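Local coordinates for butyryl-CoA dehydrogenase (PDB 6CXT), which belongs to the acyl-CoA dehydrogenase family, a group of helix-rich flavoproteins, and binds flavin-adenine dinucleotide, at residues 240-245 with 361-366; 315-320 with 367-372. One frame throughout, in Å; residues are numbered along the deposited sequence.

Contact 1. Residues 240-245 with 361-366; sequences DWERCC and LFSGTS. With FK4 (S-[2-({N-[(2R)-2-hydroxy-4-{[(R)-hydroxy(oxo)-lambda~5~-phosphanyl]oxy}-3,3-dimethylbutanoyl]-beta-alanyl}amino)ethyl] 1H-pyrrole-2-carbothioate), chain C.
E242 reaches S363 through an extended side chain: with CG opposite the backbone N (chi1 -173°) the carboxylate stands well clear of its helix. S363 OG donates to E242 OE2 at 2.6 Å, meeting the oxygen on its anti side and 29° out of the carboxylate plane. The same carboxylate lies beside the pyrrole of FK4, although one modelled approach there is too close to interpret.

R243, next along, crosses to the loop from the same helix. Its CG packs against S363 CB at 3.8 Å, and farther out NE donates to S363 O at 2.8 Å, with S363 O a little out of the guanidinium plane. This is where the end of helix 231-245 meets the loop between helices 351-359 and 366-377, inside the helical C-terminal domain of the acyl-CoA dehydrogenase fold. Beyond NE, the guanidinium turns to FK4: NH2 divides its two N-H groups between FK4 O26 at 2.8 Å and FK4 O27 at 3.1 Å. One arginine therefore joins loop and ligand, and its three bonds, to S363 O, FK4 O26 and FK4 O27, limit its rotation. S363 is gripped from its backbone as well, since S363 N points almost straight at FK4 O25, 2.9 Å away with an N-H...O angle of 177°.

Contact 2. Residues 315-320 with 367-372; sequences AVAMSK and DIQREL. With FAD (flavin-adenine dinucleotide), chain D.
The carboxamide of Q369 has the methylenes of K320 over one face: K320 CG lies 4.1 Å from Q369 CD, nearly straight above it, and K320 CD is similarly placed. On the opposite side of the plane, L372 CD1 of its own helix stands 4.6 Å from Q369 CD. At the oxygen edge comes A317, whose CB is 3.4 Å from Q369 OE1; this buried oxygen has no polar partner in the model. The amide nitrogen donates to G364 O, which also accepts from K320 NZ. The K320 and Q369 chains cross at about a right angle, each bent at chi2 (-76° in K320), and this lets the lysine methylenes cover the amide while its ammonium reaches the loop.

A317 CB also packs on L372 CB at 4.2 Å. The helix axes approach to 8.8 Å, with the small A317 facing Q369, and run nearly antiparallel at 154°. A second flat group, the adenine of FAD, has I368 CD1 over its face, 3.8 Å from FAD C6A, while FAD O2B donates to D367 OD2 at 2.7 Å. Helix 366-377 thus supplies D367 and I368, and FAD is also hydrogen-bonded by R336 O and A340 N of a second subunit, the cofactor site between subunits characteristic of acyl-CoA dehydrogenases.

Contacts 1 and 2 sit side by side, their centres about 8 Å apart, within the helical C-terminal domain. Their segments alternate along the chain: 240-245, 315-320, then 361-366 running without a break into 367-372. Helix 231-245 and helix 313-338 thus each pair with a different part of one continuous stretch, first the loop and then the start of helix 366-377. The two contacts also touch directly, F362 O lying 3.0 Å from K320 NZ, so that the lysine joins the loop to helix 313-338. Both contacts supply residues to both ligand pockets, contact 1 mainly to that of FK4, which places FK4 and FAD against the same small region of the helical domain.

Contact 1. Residues 240-245 with 361-366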
ATOM      1  N   ASP B 240      14.652   9.629 -22.876  1.00 21.34           N
ATOM      2  CA  ASP B 240      15.613   8.735 -22.230  1.00 22.25           C
ATOM      3  C   ASP B 240      16.621   9.510 -21.402  1.00 23.30           C
ATOM      4  O   ASP B 240      16.963   9.110 -20.280  1.00 22.17           O
ATOM      5  CB  ASP B 240      16.262   7.783 -23.222  1.00 25.05           C
ATOM      6  CG  ASP B 240      16.883   6.593 -22.540  1.00 27.32           C
ATOM      7  OD1 ASP B 240      16.120   5.783 -21.936  1.00 30.15           O
ATOM      8  OD2 ASP B 240      18.122   6.470 -22.590  1.00 29.11           O
ATOM      9  N   TRP B 241      17.071  10.654 -21.914  1.00 19.42           N
ATOM     10  CA  TRP B 241      17.935  11.524 -21.158  1.00 21.04           C
ATOM     11  C   TRP B 241      17.212  12.164 -19.953  1.00 19.58           C
ATOM     12  O   TRP B 241      17.768  12.217 -18.853  1.00 23.67           O
ATOM     13  CB  TRP B 241      18.491  12.683 -22.047  1.00 22.37           C
ATOM     14  CG  TRP B 241      19.679  12.235 -22.860  1.00 24.33           C
ATOM     15  CD1 TRP B 241      19.712  11.958 -24.226  1.00 25.44           C
ATOM     16  CD2 TRP B 241      20.992  12.019 -22.373  1.00 25.09           C
ATOM     17  NE1 TRP B 241      20.976  11.561 -24.591  1.00 25.51           N
ATOM     18  CE2 TRP B 241      21.790  11.601 -23.487  1.00 28.14           C
ATOM     19  CE3 TRP B 241      21.587  12.122 -21.105  1.00 24.36           C
ATOM     20  CZ2 TRP B 241      23.117  11.248 -23.347  1.00 26.67           C
ATOM     21  CZ3 TRP B 241      22.907  11.818 -20.978  1.00 26.44           C
ATOM     22  CH2 TRP B 241      23.679  11.395 -22.110  1.00 27.86           C
ATOM     23  N   GLU B 242      16.034  12.688 -20.194  1.00 19.01           N
ATOM     24  CA  GLU B 242      15.313  13.449 -19.151  1.00 20.61           C
ATOM     25  C   GLU B 242      14.839  12.511 -18.011  1.00 20.35           C
ATOM     26  O   GLU B 242      15.052  12.786 -16.834  1.00 19.91           O
ATOM     27  CB  GLU B 242      14.121  14.164 -19.757  1.00 22.65           C
ATOM     28  CG  GLU B 242      13.463  15.093 -18.755  1.00 25.86           C
ATOM     29  CD  GLU B 242      12.318  15.857 -19.372  1.00 28.35           C
ATOM     30  OE1 GLU B 242      12.572  16.931 -19.933  1.00 31.90           O
ATOM     31  OE2 GLU B 242      11.154  15.418 -19.298  1.00 28.67           O
ATOM     32  N   ARG B 243      14.226  11.392 -18.381  1.00 19.04           N
ATOM     33  CA  ARG B 243      13.666  10.442 -17.400  1.00 19.10           C
ATOM     34  C   ARG B 243      14.793   9.886 -16.539  1.00 20.76           C
ATOM     35  O   ARG B 243      14.582   9.577 -15.373  1.00 21.02           O
ATOM     36  CB  ARG B 243      12.929   9.319 -18.131  1.00 17.58           C
ATOM     37  CG  ARG B 243      11.568   9.758 -18.699  1.00 15.91           C
ATOM     38  CD  ARG B 243      11.044   8.611 -19.572  1.00 17.91           C
ATOM     39  NE  ARG B 243       9.892   9.074 -20.334  1.00 19.74           N
ATOM     40  CZ  ARG B 243       9.427   8.477 -21.446  1.00 20.67           C
ATOM     41  NH1 ARG B 243      10.051   7.419 -21.947  1.00 19.80           N
ATOM     42  NH2 ARG B 243       8.351   8.964 -22.068  1.00 19.71           N
ATOM     43  N   CYS B 244      15.989   9.769 -17.122  1.00 19.30           N
ATOM     44  CA  CYS B 244      17.159   9.263 -16.411  1.00 21.75           C
ATOM     45  C   CYS B 244      17.797  10.329 -15.512  1.00 22.84           C
ATOM     46  O   CYS B 244      17.969  10.110 -14.271  1.00 22.97           O
ATOM     47  CB  CYS B 244      18.221   8.750 -17.398  1.00 20.95           C
ATOM     48  SG  CYS B 244      19.666   7.964 -16.617  1.00 25.94           S
ATOM     49  N   CYS B 245      18.160  11.471 -16.095  1.00 19.33           N
ATOM     50  CA  CYS B 245      19.025  12.409 -15.415  1.00 18.30           C
ATOM     51  C   CYS B 245      18.267  13.463 -14.624  1.00 20.38           C
ATOM     52  O   CYS B 245      18.737  13.882 -13.595  1.00 18.79           O
ATOM     53  CB  CYS B 245      19.947  13.120 -16.427  1.00 21.78           C
ATOM     54  SG  CYS B 245      20.983  11.925 -17.358  1.00 24.82           S
ATOM     55  N   LEU B 361       3.857  13.077 -13.066  1.00 15.92           N
ATOM     56  CA  LEU B 361       3.137  13.474 -14.300  1.00 16.86           C
ATOM     57  C   LEU B 361       4.094  13.788 -15.446  1.00 18.83           C
ATOM     58  O   LEU B 361       3.959  13.171 -16.523  1.00 19.74           O
ATOM     59  CB  LEU B 361       2.284  14.714 -14.029  1.00 15.97           C
ATOM     60  CG  LEU B 361       1.245  14.500 -12.922  1.00 17.85           C
ATOM     61  CD1 LEU B 361       0.530  15.814 -12.681  1.00 17.23           C
ATOM     62  CD2 LEU B 361       0.236  13.345 -13.215  1.00 16.62           C
ATOM     63  N   PHE B 362       5.053  14.691 -15.236  1.00 17.75           N
ATOM     64  CA  PHE B 362       5.918  15.140 -16.349  1.00 19.16           C
ATOM     65  C   PHE B 362       6.909  14.048 -16.739  1.00 18.09           C
ATOM     66  O   PHE B 362       7.189  13.135 -15.943  1.00 15.15           O
ATOM     67  CB  PHE B 362       6.590  16.509 -16.093  1.00 20.15           C
ATOM     68  CG  PHE B 362       7.422  16.576 -14.842  1.00 20.93           C
ATOM     69  CD1 PHE B 362       8.629  15.844 -14.704  1.00 20.90           C
ATOM     70  CD2 PHE B 362       7.018  17.439 -13.805  1.00 20.68           C
ATOM     71  CE1 PHE B 362       9.399  15.947 -13.542  1.00 22.93           C
ATOM     72  CE2 PHE B 362       7.780  17.530 -12.629  1.00 21.13           C
ATOM     73  CZ  PHE B 362       8.966  16.811 -12.504  1.00 20.69           C
ATOM     74  N   SER B 363       7.436  14.123 -17.961  1.00 16.52           N
ATOM     75  CA  SER B 363       8.288  13.090 -18.528  1.00 17.10           C
ATOM     76  C   SER B 363       7.560  11.738 -18.723  1.00 16.38           C
ATOM     77  O   SER B 363       8.189  10.715 -18.830  1.00 17.46           O
ATOM     78  CB  SER B 363       9.587  12.872 -17.739  1.00 20.24           C
ATOM     79  OG  SER B 363      10.082  14.118 -17.262  1.00 22.34           O
ATOM     80  N   GLY B 364       6.246  11.767 -18.826  1.00 16.01           N
ATOM     81  CA  GLY B 364       5.406  10.544 -18.896  1.00 16.14           C
ATOM     82  C   GLY B 364       4.864  10.177 -17.512  1.00 16.71           C
ATOM     83  O   GLY B 364       5.664  10.019 -16.574  1.00 17.11           O
ATOM     84  N   THR B 365       3.569  10.026 -17.380  1.00 16.56           N
ATOM     85  CA  THR B 365       3.004   9.683 -16.069  1.00 15.53           C
ATOM     86  C   THR B 365       3.492   8.310 -15.589  1.00 15.06           C
ATOM     87  O   THR B 365       4.038   7.475 -16.381  1.00 13.40           O
ATOM     88  CB  THR B 365       1.483   9.633 -16.058  1.00 18.01           C
ATOM     89  OG1 THR B 365       1.042   8.467 -16.798  1.00 18.63           O
ATOM     90  CG2 THR B 365       0.852  10.945 -16.638  1.00 19.03           C
ATOM     91  N   SER B 366       3.251   8.026 -14.290  1.00 13.27           N
ATOM     92  CA  SER B 366       3.602   6.695 -13.779  1.00 13.11           C
ATOM     93  C   SER B 366       2.946   5.592 -14.632  1.00 12.77           C
ATOM     94  O   SER B 366       3.510   4.524 -14.802  1.00 13.34           O
ATOM     95  CB  SER B 366       3.097   6.637 -12.290  1.00 13.04           C
ATOM     96  OG  SER B 366       3.905   7.640 -11.601  1.00 12.72           O
TER
HETATM   97  O01 FK4 C 100       9.283   4.877 -26.781  1.00 24.35           O
HETATM   98  P02 FK4 C 100       8.167   5.364 -27.764  1.00 27.76           P
HETATM   99  O03 FK4 C 100       6.916   6.062 -27.123  1.00 25.44           O
HETATM  100  C04 FK4 C 100       6.435   5.596 -25.895  1.00 24.44           C
HETATM  101  C05 FK4 C 100       4.978   5.843 -25.646  1.00 26.00           C
HETATM  102  C06 FK4 C 100       4.647   5.306 -24.228  1.00 25.44           C
HETATM  103  C07 FK4 C 100       4.177   5.087 -26.740  1.00 25.66           C
HETATM  104  C08 FK4 C 100       4.617   7.346 -25.781  1.00 24.19           C
HETATM  105  O09 FK4 C 100       3.231   7.568 -25.881  1.00 25.71           O
HETATM  106  C10 FK4 C 100       5.236   8.224 -24.674  1.00 24.13           C
HETATM  107  N11 FK4 C 100       4.245   8.924 -23.870  1.00 22.76           N
HETATM  108  C12 FK4 C 100       4.708   9.740 -22.804  1.00 23.12           C
HETATM  109  C13 FK4 C 100       4.925  11.203 -23.251  1.00 22.02           C
HETATM  110  C14 FK4 C 100       5.926  11.907 -22.437  1.00 21.27           C
HETATM  111  N15 FK4 C 100       5.684  13.285 -22.444  1.00 21.89           N
HETATM  112  C16 FK4 C 100       6.621  14.180 -21.765  1.00 19.96           C
HETATM  113  C17 FK4 C 100       6.640  15.579 -22.411  1.00 20.14           C
HETATM  114  S18 FK4 C 100       8.069  16.519 -21.954  1.00 25.99           S
HETATM  115  C19 FK4 C 100       7.892  16.666 -20.175  1.00 27.39           C
HETATM  116  C20 FK4 C 100       8.945  17.625 -19.784  1.00 28.49           C
HETATM  117  C21 FK4 C 100       9.097  18.281 -18.583  1.00 34.29           C
HETATM  118  C22 FK4 C 100      10.274  19.046 -18.718  1.00 29.40           C
HETATM  119  C23 FK4 C 100      10.805  18.838 -20.015  1.00 33.58           C
HETATM  120  N24 FK4 C 100      10.015  17.968 -20.678  1.00 26.49           N
HETATM  121  O25 FK4 C 100       6.777  16.437 -19.655  1.00 23.75           O
HETATM  122  O26 FK4 C 100       6.873  11.371 -21.866  1.00 21.54           O
HETATM  123  O27 FK4 C 100       6.481   8.310 -24.403  1.00 24.87           O
HETATM  124  O28 FK4 C 100       8.792   6.333 -28.713  1.00 28.79           O

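Contact 2. Residues 315-320 with 367-372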
ATOM      1  N   ALA B 315      15.279   0.102 -17.563  1.00 17.52           N
ATOM      2  CA  ALA B 315      15.921   0.590 -16.352  1.00 17.70           C
ATOM      3  C   ALA B 315      15.588   2.051 -16.101  1.00 18.86           C
ATOM      4  O   ALA B 315      15.437   2.474 -14.928  1.00 17.75           O
ATOM      5  CB  ALA B 315      17.431   0.427 -16.413  1.00 19.23           C
ATOM      6  N   VAL B 316      15.544   2.847 -17.181  1.00 16.83           N
ATOM      7  CA  VAL B 316      15.227   4.281 -17.038  1.00 16.65           C
ATOM      8  C   VAL B 316      13.776   4.491 -16.619  1.00 16.66           C
ATOM      9  O   VAL B 316      13.466   5.314 -15.726  1.00 15.24           O
ATOM     10  CB  VAL B 316      15.605   5.078 -18.339  1.00 17.29           C
ATOM     11  CG1 VAL B 316      14.979   6.486 -18.312  1.00 18.65           C
ATOM     12  CG2 VAL B 316      17.120   5.203 -18.430  1.00 17.86           C
ATOM     13  N   ALA B 317      12.867   3.763 -17.243  1.00 15.37           N
ATOM     14  CA  ALA B 317      11.485   3.903 -16.861  1.00 15.21           C
ATOM     15  C   ALA B 317      11.288   3.417 -15.375  1.00 15.69           C
ATOM     16  O   ALA B 317      10.511   4.034 -14.638  1.00 14.92           O
ATOM     17  CB  ALA B 317      10.591   3.090 -17.791  1.00 15.02           C
ATOM     18  N   MET B 318      11.939   2.310 -14.980  1.00 13.98           N
ATOM     19  CA  MET B 318      11.819   1.863 -13.586  1.00 15.18           C
ATOM     20  C   MET B 318      12.352   2.934 -12.624  1.00 15.44           C
ATOM     21  O   MET B 318      11.749   3.174 -11.569  1.00 16.34           O
ATOM     22  CB  MET B 318      12.566   0.535 -13.380  1.00 15.29           C
ATOM     23  CG  MET B 318      11.869  -0.627 -14.088  1.00 16.31           C
ATOM     24  SD  MET B 318      12.710  -2.142 -13.542  1.00 19.39           S
ATOM     25  CE  MET B 318      11.520  -3.308 -14.225  1.00 16.63           C
ATOM     26  N   SER B 319      13.465   3.565 -12.958  1.00 15.34           N
ATOM     27  CA  SER B 319      14.062   4.566 -12.107  0.74 15.29           C
ATOM     28  C   SER B 319      13.189   5.779 -11.974  1.00 15.95           C
ATOM     29  O   SER B 319      12.958   6.292 -10.837  1.00 14.56           O
ATOM     30  CB  SER B 319      15.420   4.941 -12.672  0.74 15.43           C
ATOM     31  OG  SER B 319      16.038   5.960 -11.928  0.74 13.72           O
ATOM     32  N   LYS B 320      12.672   6.260 -13.129  1.00 14.04           N
ATOM     33  CA  LYS B 320      11.786   7.456 -13.142  1.00 14.77           C
ATOM     34  C   LYS B 320      10.574   7.159 -12.222  1.00 14.38           C
ATOM     35  O   LYS B 320      10.151   7.995 -11.386  1.00 13.85           O
ATOM     36  CB  LYS B 320      11.260   7.705 -14.591  1.00 14.80           C
ATOM     37  CG  LYS B 320      10.582   9.058 -14.799  1.00 16.84           C
ATOM     38  CD  LYS B 320       9.169   9.177 -14.233  1.00 15.28           C
ATOM     39  CE  LYS B 320       8.432  10.343 -14.872  1.00 15.58           C
ATOM     40  NZ  LYS B 320       7.038  10.604 -14.356  1.00 15.55           N
ATOM     41  N   ASP B 367       1.709   5.815 -15.071  1.00 13.55           N
ATOM     42  CA  ASP B 367       1.017   4.788 -15.889  1.00 15.23           C
ATOM     43  C   ASP B 367       1.772   4.528 -17.175  1.00 15.41           C
ATOM     44  O   ASP B 367       1.852   3.379 -17.595  1.00 14.96           O
ATOM     45  CB  ASP B 367      -0.415   5.209 -16.180  1.00 16.01           C
ATOM     46  CG  ASP B 367      -1.207   5.466 -14.890  1.00 18.68           C
ATOM     47  OD1 ASP B 367      -1.068   4.632 -13.932  1.00 17.28           O
ATOM     48  OD2 ASP B 367      -1.936   6.479 -14.821  1.00 19.11           O
ATOM     49  N   ILE B 368       2.341   5.596 -17.783  1.00 15.93           N
ATOM     50  CA  ILE B 368       3.107   5.438 -19.026  1.00 16.10           C
ATOM     51  C   ILE B 368       4.426   4.738 -18.777  1.00 15.13           C
ATOM     52  O   ILE B 368       4.879   3.875 -19.546  1.00 14.69           O
ATOM     53  CB  ILE B 368       3.320   6.832 -19.675  1.00 17.15           C
ATOM     54  CG1 ILE B 368       2.021   7.354 -20.266  1.00 20.30           C
ATOM     55  CG2 ILE B 368       4.482   6.867 -20.683  1.00 19.55           C
ATOM     56  CD1 ILE B 368       1.067   6.390 -20.920  1.00 24.86           C
ATOM     57  N   GLN B 369       5.076   5.070 -17.654  1.00 14.90           N
ATOM     58  CA  GLN B 369       6.297   4.319 -17.304  1.00 13.82           C
ATOM     59  C   GLN B 369       5.985   2.817 -17.202  1.00 14.04           C
ATOM     60  O   GLN B 369       6.801   1.998 -17.633  1.00 14.33           O
ATOM     61  CB  GLN B 369       6.943   4.824 -15.971  1.00 14.32           C
ATOM     62  CG  GLN B 369       7.244   6.328 -15.939  1.00 15.82           C
ATOM     63  CD  GLN B 369       8.111   6.806 -17.148  1.00 17.63           C
ATOM     64  OE1 GLN B 369       9.104   6.176 -17.540  1.00 19.69           O
ATOM     65  NE2 GLN B 369       7.727   7.921 -17.714  1.00 19.00           N
ATOM     66  N   ARG B 370       4.857   2.457 -16.608  1.00 13.38           N
ATOM     67  CA  ARG B 370       4.544   1.026 -16.520  1.00 14.71           C
ATOM     68  C   ARG B 370       4.240   0.442 -17.903  1.00 15.55           C
ATOM     69  O   ARG B 370       4.612  -0.699 -18.156  1.00 15.44           O
ATOM     70  CB  ARG B 370       3.381   0.762 -15.591  1.00 13.97           C
ATOM     71  CG  ARG B 370       3.863   1.032 -14.112  1.00 13.59           C
ATOM     72  CD  ARG B 370       2.764   0.473 -13.153  1.00 14.77           C
ATOM     73  NE  ARG B 370       3.143   0.836 -11.754  1.00 16.38           N
ATOM     74  CZ  ARG B 370       2.746   1.947 -11.100  1.00 17.11           C
ATOM     75  NH1 ARG B 370       1.955   2.861 -11.681  1.00 15.11           N
ATOM     76  NH2 ARG B 370       3.210   2.171  -9.850  1.00 16.47           N
ATOM     77  N   GLU B 371       3.594   1.225 -18.767  1.00 16.83           N
ATOM     78  CA  GLU B 371       3.463   0.783 -20.168  1.00 18.84           C
ATOM     79  C   GLU B 371       4.800   0.461 -20.804  1.00 16.93           C
ATOM     80  O   GLU B 371       4.943  -0.589 -21.447  1.00 16.67           O
ATOM     81  CB  GLU B 371       2.679   1.789 -21.036  1.00 19.51           C
ATOM     82  CG  GLU B 371       1.226   1.783 -20.695  1.00 21.53           C
ATOM     83  CD  GLU B 371       0.559   0.486 -21.109  1.00 26.69           C
ATOM     84  OE1 GLU B 371       0.284   0.277 -22.296  1.00 30.45           O
ATOM     85  OE2 GLU B 371       0.295  -0.359 -20.257  1.00 25.32           O
ATOM     86  N   LEU B 372       5.773   1.351 -20.641  1.00 16.59           N
ATOM     87  CA  LEU B 372       7.089   1.099 -21.167  1.00 17.00           C
ATOM     88  C   LEU B 372       7.772  -0.086 -20.515  1.00 19.71           C
ATOM     89  O   LEU B 372       8.403  -0.896 -21.176  1.00 16.81           O
ATOM     90  CB  LEU B 372       7.993   2.316 -20.948  1.00 17.50           C
ATOM     91  CG  LEU B 372       7.527   3.466 -21.870  1.00 19.78           C
ATOM     92  CD1 LEU B 372       7.939   4.842 -21.294  1.00 19.74           C
ATOM     93  CD2 LEU B 372       8.141   3.170 -23.248  1.00 22.85           C
TER
HETATM   94  PA  FAD D 401      -3.447  12.526 -20.030  1.00 20.46           P
HETATM   95  O1A FAD D 401      -2.453  11.955 -21.023  1.00 22.42           O
HETATM   96  O2A FAD D 401      -4.788  13.136 -20.402  1.00 21.99           O
HETATM   97  O5B FAD D 401      -3.653  11.413 -18.861  1.00 21.52           O
HETATM   98  C5B FAD D 401      -4.687  11.527 -17.856  1.00 20.34           C
HETATM   99  C4B FAD D 401      -4.658  10.184 -17.097  1.00 20.31           C
HETATM  100  O4B FAD D 401      -4.891   9.093 -18.023  1.00 21.79           O
HETATM  101  C3B FAD D 401      -3.298   9.948 -16.451  1.00 21.48           C
HETATM  102  O3B FAD D 401      -3.599   9.228 -15.248  1.00 21.94           O
HETATM  103  C2B FAD D 401      -2.620   8.971 -17.437  1.00 21.26           C
HETATM  104  O2B FAD D 401      -1.556   8.182 -16.847  1.00 21.53           O
HETATM  105  C1B FAD D 401      -3.837   8.148 -17.956  1.00 21.91           C
HETATM  106  N9A FAD D 401      -3.478   7.537 -19.253  1.00 22.91           N
HETATM  107  C8A FAD D 401      -3.327   8.164 -20.450  1.00 25.45           C
HETATM  108  N7A FAD D 401      -2.881   7.265 -21.397  1.00 25.52           N
HETATM  109  C5A FAD D 401      -2.727   6.056 -20.788  1.00 24.61           C
HETATM  110  C6A FAD D 401      -2.311   4.681 -21.168  1.00 26.22           C
HETATM  111  N6A FAD D 401      -1.903   4.374 -22.450  1.00 23.55           N
HETATM  112  N1A FAD D 401      -2.311   3.730 -20.185  1.00 26.22           N
HETATM  113  C2A FAD D 401      -2.680   3.985 -18.884  1.00 24.88           C
HETATM  114  N3A FAD D 401      -3.089   5.214 -18.494  1.00 20.63           N
HETATM  115  C4A FAD D 401      -3.125   6.257 -19.367  1.00 22.65           C
HETATM  116  N1  FAD D 401       5.043  18.765 -21.716  1.00 22.50           N
HETATM  117  C2  FAD D 401       5.945  19.264 -22.637  1.00 23.13           C
HETATM  118  O2  FAD D 401       5.718  18.979 -23.845  1.00 25.50           O
HETATM  119  N3  FAD D 401       7.021  20.034 -22.304  1.00 23.03           N
HETATM  120  C4  FAD D 401       7.236  20.410 -21.027  1.00 23.31           C
HETATM  121  O4  FAD D 401       8.208  21.113 -20.750  1.00 24.02           O
HETATM  122  C4X FAD D 401       6.290  19.920 -19.965  1.00 23.41           C
HETATM  123  N5  FAD D 401       6.405  20.266 -18.663  1.00 23.01           N
HETATM  124  C5X FAD D 401       5.509  19.878 -17.712  1.00 21.15           C
HETATM  125  C6  FAD D 401       5.719  20.306 -16.374  1.00 20.91           C
HETATM  126  C7  FAD D 401       4.791  19.932 -15.380  1.00 21.95           C
HETATM  127  C7M FAD D 401       5.001  20.423 -13.969  1.00 20.66           C
HETATM  128  C8  FAD D 401       3.624  19.101 -15.722  1.00 22.01           C
HETATM  129  C8M FAD D 401       2.651  18.689 -14.669  1.00 19.36           C
HETATM  130  C9  FAD D 401       3.427  18.645 -17.042  1.00 20.05           C
HETATM  131  C9A FAD D 401       4.352  19.015 -18.045  1.00 21.96           C
HETATM  132  N10 FAD D 401       4.190  18.614 -19.410  1.00 20.75           N
HETATM  133  C10 FAD D 401       5.150  19.064 -20.381  1.00 24.46           C
HETATM  134  C1' FAD D 401       3.062  17.798 -19.837  1.00 20.19           C
HETATM  135  C2' FAD D 401       3.280  16.344 -19.356  1.00 21.25           C
HETATM  136  O2' FAD D 401       4.319  15.649 -20.066  1.00 22.41           O
HETATM  137  C3' FAD D 401       1.939  15.628 -19.384  1.00 21.65           C
HETATM  138  O3' FAD D 401       1.119  16.262 -18.380  1.00 21.00           O
HETATM  139  C4' FAD D 401       1.931  14.094 -19.277  1.00 21.48           C
HETATM  140  O4' FAD D 401       2.532  13.500 -20.473  1.00 23.58           O
HETATM  141  C5' FAD D 401       0.500  13.554 -19.136  1.00 23.40           C
HETATM  142  O5' FAD D 401      -0.294  14.125 -20.182  1.00 21.91           O
HETATM  143  P   FAD D 401      -1.676  14.784 -19.819  1.00 22.98           P
HETATM  144  O1P FAD D 401      -2.368  15.265 -21.099  1.00 22.41           O
HETATM  145  O2P FAD D 401      -1.558  15.839 -18.735  1.00 21.90           O
HETATM  146  O3P FAD D 401      -2.616  13.637 -19.206  1.00 20.24           O